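Local coordinates for protein 6-phosphogluconate dehydrogenase, NAD-binding (Mycolicibacterium smegmatis MC2 155, PDB 6SMT) that reduces imines with S-enantioselectivity, probably drawing the hydride from the NADPH bound at its Rossmann-type domain, at residues T59-L71 against I83-T95. Numbering follows the deposited sequence.
Sequences TPAAAIAASDLAL and ILTAAGDAPAGRT. With NDP (NADPH dihydro-nicotinamide-adenine-dinucleotide phosphate), chain L.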
loop_
_atom_site.group_PDB
_atom_site.type_symbol
_atom_site.label_atom_id
_atom_site.label_comp_id
_atom_site.label_asym_id
_atom_site.label_seq_id
_atom_site.Cartn_x
_atom_site.Cartn_y
_atom_site.Cartn_z
ATOM N N THR B 59 -8.710 37.795 -13.991
ATOM C CA THR B 59 -7.539 37.933 -13.114
ATOM C C THR B 59 -7.886 37.257 -11.783
ATOM O O THR B 59 -9.068 37.140 -11.429
ATOM C CB THR B 59 -7.196 39.400 -12.829
ATOM O OG1 THR B 59 -8.219 40.001 -12.049
ATOM C CG2 THR B 59 -6.914 40.153 -14.120
ATOM N N PRO B 60 -6.871 36.859 -10.985
ATOM C CA PRO B 60 -7.154 36.402 -9.615
ATOM C C PRO B 60 -7.875 37.403 -8.738
ATOM O O PRO B 60 -8.766 37.069 -8.011
ATOM C CB PRO B 60 -5.796 36.139 -9.001
ATOM C CG PRO B 60 -4.959 35.859 -10.199
ATOM C CD PRO B 60 -5.448 36.754 -11.338
ATOM N N ALA B 61 -7.575 38.721 -8.821
ATOM C CA ALA B 61 -8.315 39.710 -8.027
ATOM C C ALA B 61 -9.793 39.725 -8.395
ATOM O O ALA B 61 -10.638 39.743 -7.533
ATOM C CB ALA B 61 -7.699 41.081 -8.281
ATOM N N ALA B 62 -10.114 39.764 -9.680
ATOM C CA ALA B 62 -11.524 39.783 -10.098
ATOM C C ALA B 62 -12.236 38.473 -9.727
ATOM O O ALA B 62 -13.380 38.532 -9.264
ATOM C CB ALA B 62 -11.643 40.033 -11.580
ATOM N N ALA B 63 -11.507 37.380 -9.813
ATOM C CA ALA B 63 -12.090 36.063 -9.430
ATOM C C ALA B 63 -12.442 36.064 -7.941
ATOM O O ALA B 63 -13.547 35.662 -7.598
ATOM C CB ALA B 63 -11.121 34.994 -9.821
ATOM N N ILE B 64 -11.502 36.425 -7.092
ATOM C CA ILE B 64 -11.711 36.400 -5.631
ATOM C C ILE B 64 -12.784 37.429 -5.243
ATOM O O ILE B 64 -13.693 37.153 -4.470
ATOM C CB ILE B 64 -10.371 36.556 -4.903
ATOM C CG1 ILE B 64 -9.575 35.272 -5.116
ATOM C CG2 ILE B 64 -10.611 36.864 -3.446
ATOM C CD1 ILE B 64 -8.204 35.351 -4.622
ATOM N N ALA B 65 -12.753 38.608 -5.894
ATOM C CA ALA B 65 -13.763 39.630 -5.538
ATOM C C ALA B 65 -15.167 39.234 -5.905
ATOM O O ALA B 65 -16.121 39.834 -5.341
ATOM C CB ALA B 65 -13.391 40.942 -6.227
ATOM N N ALA B 66 -15.376 38.237 -6.771
ATOM C CA ALA B 66 -16.704 37.808 -7.216
ATOM C C ALA B 66 -17.461 37.029 -6.142
ATOM O O ALA B 66 -18.686 36.877 -6.247
ATOM C CB ALA B 66 -16.580 37.021 -8.451
ATOM N N SER B 67 -16.767 36.459 -5.144
ATOM C CA SER B 67 -17.353 35.472 -4.250
ATOM C C SER B 67 -17.026 35.653 -2.768
ATOM O O SER B 67 -16.004 36.225 -2.423
ATOM C CB SER B 67 -16.915 34.060 -4.673
ATOM O OG SER B 67 -17.129 33.807 -6.070
ATOM N N ASP B 68 -17.813 35.037 -1.941
ATOM C CA ASP B 68 -17.559 35.058 -0.480
ATOM C C ASP B 68 -16.460 34.064 -0.109
ATOM O O ASP B 68 -15.767 34.314 0.885
ATOM C CB ASP B 68 -18.816 34.713 0.286
ATOM C CG ASP B 68 -19.921 35.755 0.132
ATOM O OD1 ASP B 68 -19.575 36.910 -0.116
ATOM O OD2 ASP B 68 -21.049 35.370 0.346
ATOM N N LEU B 69 -16.207 33.072 -0.947
ATOM C CA LEU B 69 -15.316 31.918 -0.654
ATOM C C LEU B 69 -14.513 31.631 -1.872
ATOM O O LEU B 69 -15.110 31.476 -2.942
ATOM C CB LEU B 69 -16.187 30.723 -0.274
ATOM C CG LEU B 69 -15.462 29.428 0.018
ATOM C CD1 LEU B 69 -14.600 29.580 1.265
ATOM C CD2 LEU B 69 -16.428 28.285 0.244
ATOM N N ALA B 70 -13.203 31.519 -1.745
ATOM C CA ALA B 70 -12.277 31.221 -2.825
ATOM C C ALA B 70 -11.482 29.937 -2.501
ATOM O O ALA B 70 -10.942 29.880 -1.401
ATOM C CB ALA B 70 -11.313 32.315 -3.134
ATOM N N LEU B 71 -11.524 28.959 -3.395
ATOM C CA LEU B 71 -10.741 27.724 -3.254
ATOM C C LEU B 71 -9.549 27.806 -4.172
ATOM O O LEU B 71 -9.745 28.115 -5.396
ATOM C CB LEU B 71 -11.587 26.503 -3.631
ATOM C CG LEU B 71 -12.947 26.439 -2.984
ATOM C CD1 LEU B 71 -13.660 25.147 -3.398
ATOM C CD2 LEU B 71 -12.904 26.552 -1.487
ATOM N N ILE B 83 -0.557 33.412 -6.850
ATOM C CA ILE B 83 -1.937 33.804 -7.189
ATOM C C ILE B 83 -2.445 34.791 -6.157
ATOM O O ILE B 83 -3.041 35.815 -6.534
ATOM C CB ILE B 83 -2.810 32.555 -7.298
ATOM C CG1 ILE B 83 -2.392 31.721 -8.488
ATOM C CG2 ILE B 83 -4.289 32.890 -7.279
ATOM C CD1 ILE B 83 -2.955 30.271 -8.416
ATOM N N LEU B 84 -2.247 34.568 -4.877
ATOM C CA LEU B 84 -2.757 35.472 -3.843
ATOM C C LEU B 84 -1.991 36.806 -3.957
ATOM O O LEU B 84 -2.668 37.847 -3.794
ATOM C CB LEU B 84 -2.557 34.822 -2.484
ATOM C CG LEU B 84 -3.463 33.624 -2.242
ATOM C CD1 LEU B 84 -3.067 32.980 -0.908
ATOM C CD2 LEU B 84 -4.940 33.990 -2.257
ATOM N N THR B 85 -0.688 36.809 -4.259
ATOM C CA THR B 85 0.080 38.079 -4.466
ATOM C C THR B 85 -0.620 38.838 -5.615
ATOM O O THR B 85 -0.837 40.108 -5.433
ATOM C CB THR B 85 1.556 37.847 -4.728
ATOM O OG1 THR B 85 2.013 37.153 -3.560
ATOM C CG2 THR B 85 2.275 39.159 -4.979
ATOM N N ALA B 86 -0.884 38.206 -6.752
ATOM C CA ALA B 86 -1.569 38.834 -7.908
ATOM C C ALA B 86 -2.932 39.361 -7.482
ATOM O O ALA B 86 -3.394 40.426 -8.085
ATOM C CB ALA B 86 -1.674 37.925 -9.086
ATOM N N ALA B 87 -3.646 38.730 -6.538
ATOM C CA ALA B 87 -4.998 39.140 -6.118
ATOM C C ALA B 87 -4.998 40.406 -5.256
ATOM O O ALA B 87 -6.060 40.980 -5.078
ATOM C CB ALA B 87 -5.692 38.040 -5.382
ATOM N N GLY B 88 -3.848 40.782 -4.717
ATOM C CA GLY B 88 -3.676 41.983 -3.890
ATOM C C GLY B 88 -4.687 42.037 -2.753
ATOM O O GLY B 88 -4.747 41.086 -1.932
ATOM N N ASP B 89 -5.529 43.076 -2.678
ATOM C CA ASP B 89 -6.449 43.259 -1.522
ATOM C C ASP B 89 -7.802 42.588 -1.757
ATOM O O ASP B 89 -8.677 42.692 -0.881
ATOM C CB ASP B 89 -6.655 44.758 -1.238
ATOM C CG ASP B 89 -5.353 45.405 -0.818
ATOM O OD1 ASP B 89 -4.687 44.833 0.081
ATOM O OD2 ASP B 89 -5.032 46.520 -1.387
ATOM N N ALA B 90 -7.977 41.854 -2.870
ATOM C CA ALA B 90 -9.274 41.199 -3.196
ATOM C C ALA B 90 -9.729 40.273 -2.088
ATOM O O ALA B 90 -10.941 40.167 -1.855
ATOM C CB ALA B 90 -9.259 40.477 -4.515
ATOM N N PRO B 91 -8.824 39.531 -1.386
ATOM C CA PRO B 91 -9.335 38.714 -0.305
ATOM C C PRO B 91 -9.922 39.381 0.926
ATOM O O PRO B 91 -10.468 38.751 1.797
ATOM C CB PRO B 91 -8.135 37.860 0.116
ATOM C CG PRO B 91 -7.194 37.908 -1.044
ATOM C CD PRO B 91 -7.383 39.312 -1.605
ATOM N N ALA B 92 -9.830 40.746 0.994
ATOM C CA ALA B 92 -10.254 41.445 2.214
ATOM C C ALA B 92 -11.714 41.094 2.521
ATOM O O ALA B 92 -12.568 41.258 1.601
ATOM C CB ALA B 92 -10.073 42.969 2.040
ATOM N N GLY B 93 -12.028 40.712 3.736
ATOM C CA GLY B 93 -13.414 40.425 4.130
ATOM C C GLY B 93 -13.972 39.133 3.518
ATOM O O GLY B 93 -15.152 38.880 3.678
ATOM N N ARG B 94 -13.117 38.349 2.869
ATOM C CA ARG B 94 -13.573 37.090 2.266
ATOM C C ARG B 94 -12.785 35.946 2.892
ATOM O O ARG B 94 -11.892 36.150 3.662
ATOM C CB ARG B 94 -13.304 37.156 0.770
ATOM C CG ARG B 94 -14.105 38.256 0.057
ATOM C CD ARG B 94 -13.812 38.415 -1.415
ATOM N NE ARG B 94 -14.327 39.713 -1.873
ATOM C CZ ARG B 94 -15.562 39.949 -2.178
ATOM N NH1 ARG B 94 -16.407 38.941 -2.319
ATOM N NH2 ARG B 94 -15.945 41.192 -2.491
ATOM N N THR B 95 -13.145 34.731 2.519
ATOM C CA THR B 95 -12.474 33.504 3.015
ATOM C C THR B 95 -11.756 32.846 1.873
ATOM O O THR B 95 -12.338 32.642 0.804
ATOM C CB THR B 95 -13.501 32.510 3.576
ATOM O OG1 THR B 95 -14.118 33.172 4.694
ATOM C CG2 THR B 95 -12.821 31.242 4.092
HETATM P PA NDP L . -1.608 19.973 -10.587
HETATM O O1A NDP L . -1.108 19.616 -9.218
HETATM O O2A NDP L . -0.967 19.378 -11.802
HETATM O O5B NDP L . -1.649 21.554 -10.705
HETATM C C5B NDP L . -2.094 22.101 -11.959
HETATM C C4B NDP L . -2.738 23.437 -11.692
HETATM O O4B NDP L . -1.793 24.353 -11.069
HETATM C C3B NDP L . -3.178 24.131 -12.996
HETATM O O3B NDP L . -4.328 24.928 -12.781
HETATM C C2B NDP L . -1.970 24.995 -13.288
HETATM O O2B NDP L . -2.154 26.137 -14.119
HETATM C C1B NDP L . -1.716 25.509 -11.884
HETATM N N9A NDP L . -0.407 26.122 -11.692
HETATM C C8A NDP L . 0.828 25.516 -11.692
HETATM N N7A NDP L . 1.807 26.360 -11.466
HETATM C C5A NDP L . 1.197 27.596 -11.323
HETATM C C6A NDP L . 1.683 28.912 -11.116
HETATM N N6A NDP L . 2.961 29.208 -10.899
HETATM N N1A NDP L . 0.768 29.904 -11.056
HETATM C C2A NDP L . -0.529 29.628 -11.217
HETATM N N3A NDP L . -1.096 28.438 -11.443
HETATM C C4A NDP L . -0.177 27.467 -11.505
HETATM O O3 NDP L . -3.173 19.677 -10.775
HETATM P PN NDP L . -4.320 18.861 -10.102
HETATM O O1N NDP L . -5.584 19.460 -10.532
HETATM O O2N NDP L . -4.107 17.414 -10.373
HETATM O O5D NDP L . -4.098 19.028 -8.519
HETATM C C5D NDP L . -4.279 20.290 -7.888
HETATM C C4D NDP L . -3.940 20.094 -6.430
HETATM O O4D NDP L . -4.898 19.154 -5.879
HETATM C C3D NDP L . -2.541 19.540 -6.125
HETATM O O3D NDP L . -1.928 20.179 -5.012
HETATM C C2D NDP L . -2.825 18.084 -5.803
HETATM O O2D NDP L . -1.884 17.449 -4.943
HETATM C C1D NDP L . -4.200 18.115 -5.188
HETATM N N1N NDP L . -4.967 16.866 -5.363
HETATM C C2N NDP L . -5.151 16.335 -6.612
HETATM C C3N NDP L . -5.775 15.147 -6.794
HETATM C C7N NDP L . -5.975 14.549 -8.129
HETATM O O7N NDP L . -6.523 13.423 -8.146
HETATM N N7N NDP L . -5.631 15.174 -9.242
HETATM C C4N NDP L . -6.239 14.385 -5.652
HETATM C C5N NDP L . -6.077 15.018 -4.359
HETATM C C6N NDP L . -5.510 16.198 -4.238
HETATM P P2B NDP L . -2.141 25.885 -15.726
HETATM O O1X NDP L . -2.012 27.330 -16.296
HETATM O O2X NDP L . -0.889 25.065 -16.026
HETATM O O3X NDP L . -3.362 25.171 -16.149
HETATM O O HOH W 1 -5.127 39.993 -10.166
HETATM O O HOH W 2 -16.436 34.708 3.376
HETATM O O HOH W 3 -17.466 38.104 1.648
HETATM O O HOH W 4 -19.388 38.389 -2.926
#
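R94 reaches across to the segment leading from helix 60-65 to strand 69-72, and its NH1 donates to S67 O at 2.7 Å. The acceptor lies near the guanidinium plane, yet NH1 stands well above the carbonyl plane of S67, away from its lone pairs. R94, extended from CG to NE, brings one guanidinium face up to the A65 carbonyl, which slants steeply with its oxygen nearest; A65 C stands 3.7 Å above the plane, over the group's centre. A65 O is close to both terminal nitrogens but at angles too poor for bonding. D68 adds charge rather than a salt bridge: its OD1 is 4.4 Å from R94 NH1, and one water links the two while another joins OD1 to G93 O. Just beyond, the strands pair in parallel, T95 N giving to D68 O and T95 O receiving A70 N at 2.9 Å. L69 CD1 lies against T95 CG2 on the same sheet face, while T95 OG1 bonds to H152.

Helices 60-65 and 83-87 run almost perpendicular (84°), their axes 8.5 Å apart, and the alanines A61 and A87 meet closely, A61 CB lying against A87 O. A90 CB comes within 3.4 Å of A61 O. I64 divides its branches: CG2, anti to the backbone N, covers the A90-P91 peptide, while CD1 reaches A87 CB at 3.8 Å and, more loosely, L84 CD2. P60 touches I83 with CB and A86 CB with CG, and a water bridges A61 N to A86 O. I83 also turns CD1 to the NADPH adenine, 3.8 Å from C2A. The contact pairs the starts of parallel strands 69-72 and 95-98, which helix 77-87 connects in a beta-alpha-beta crossover, and packs that helix's C-terminal end and the following loop on helix 60-65, in the Rossmann-type dinucleotide-binding domain.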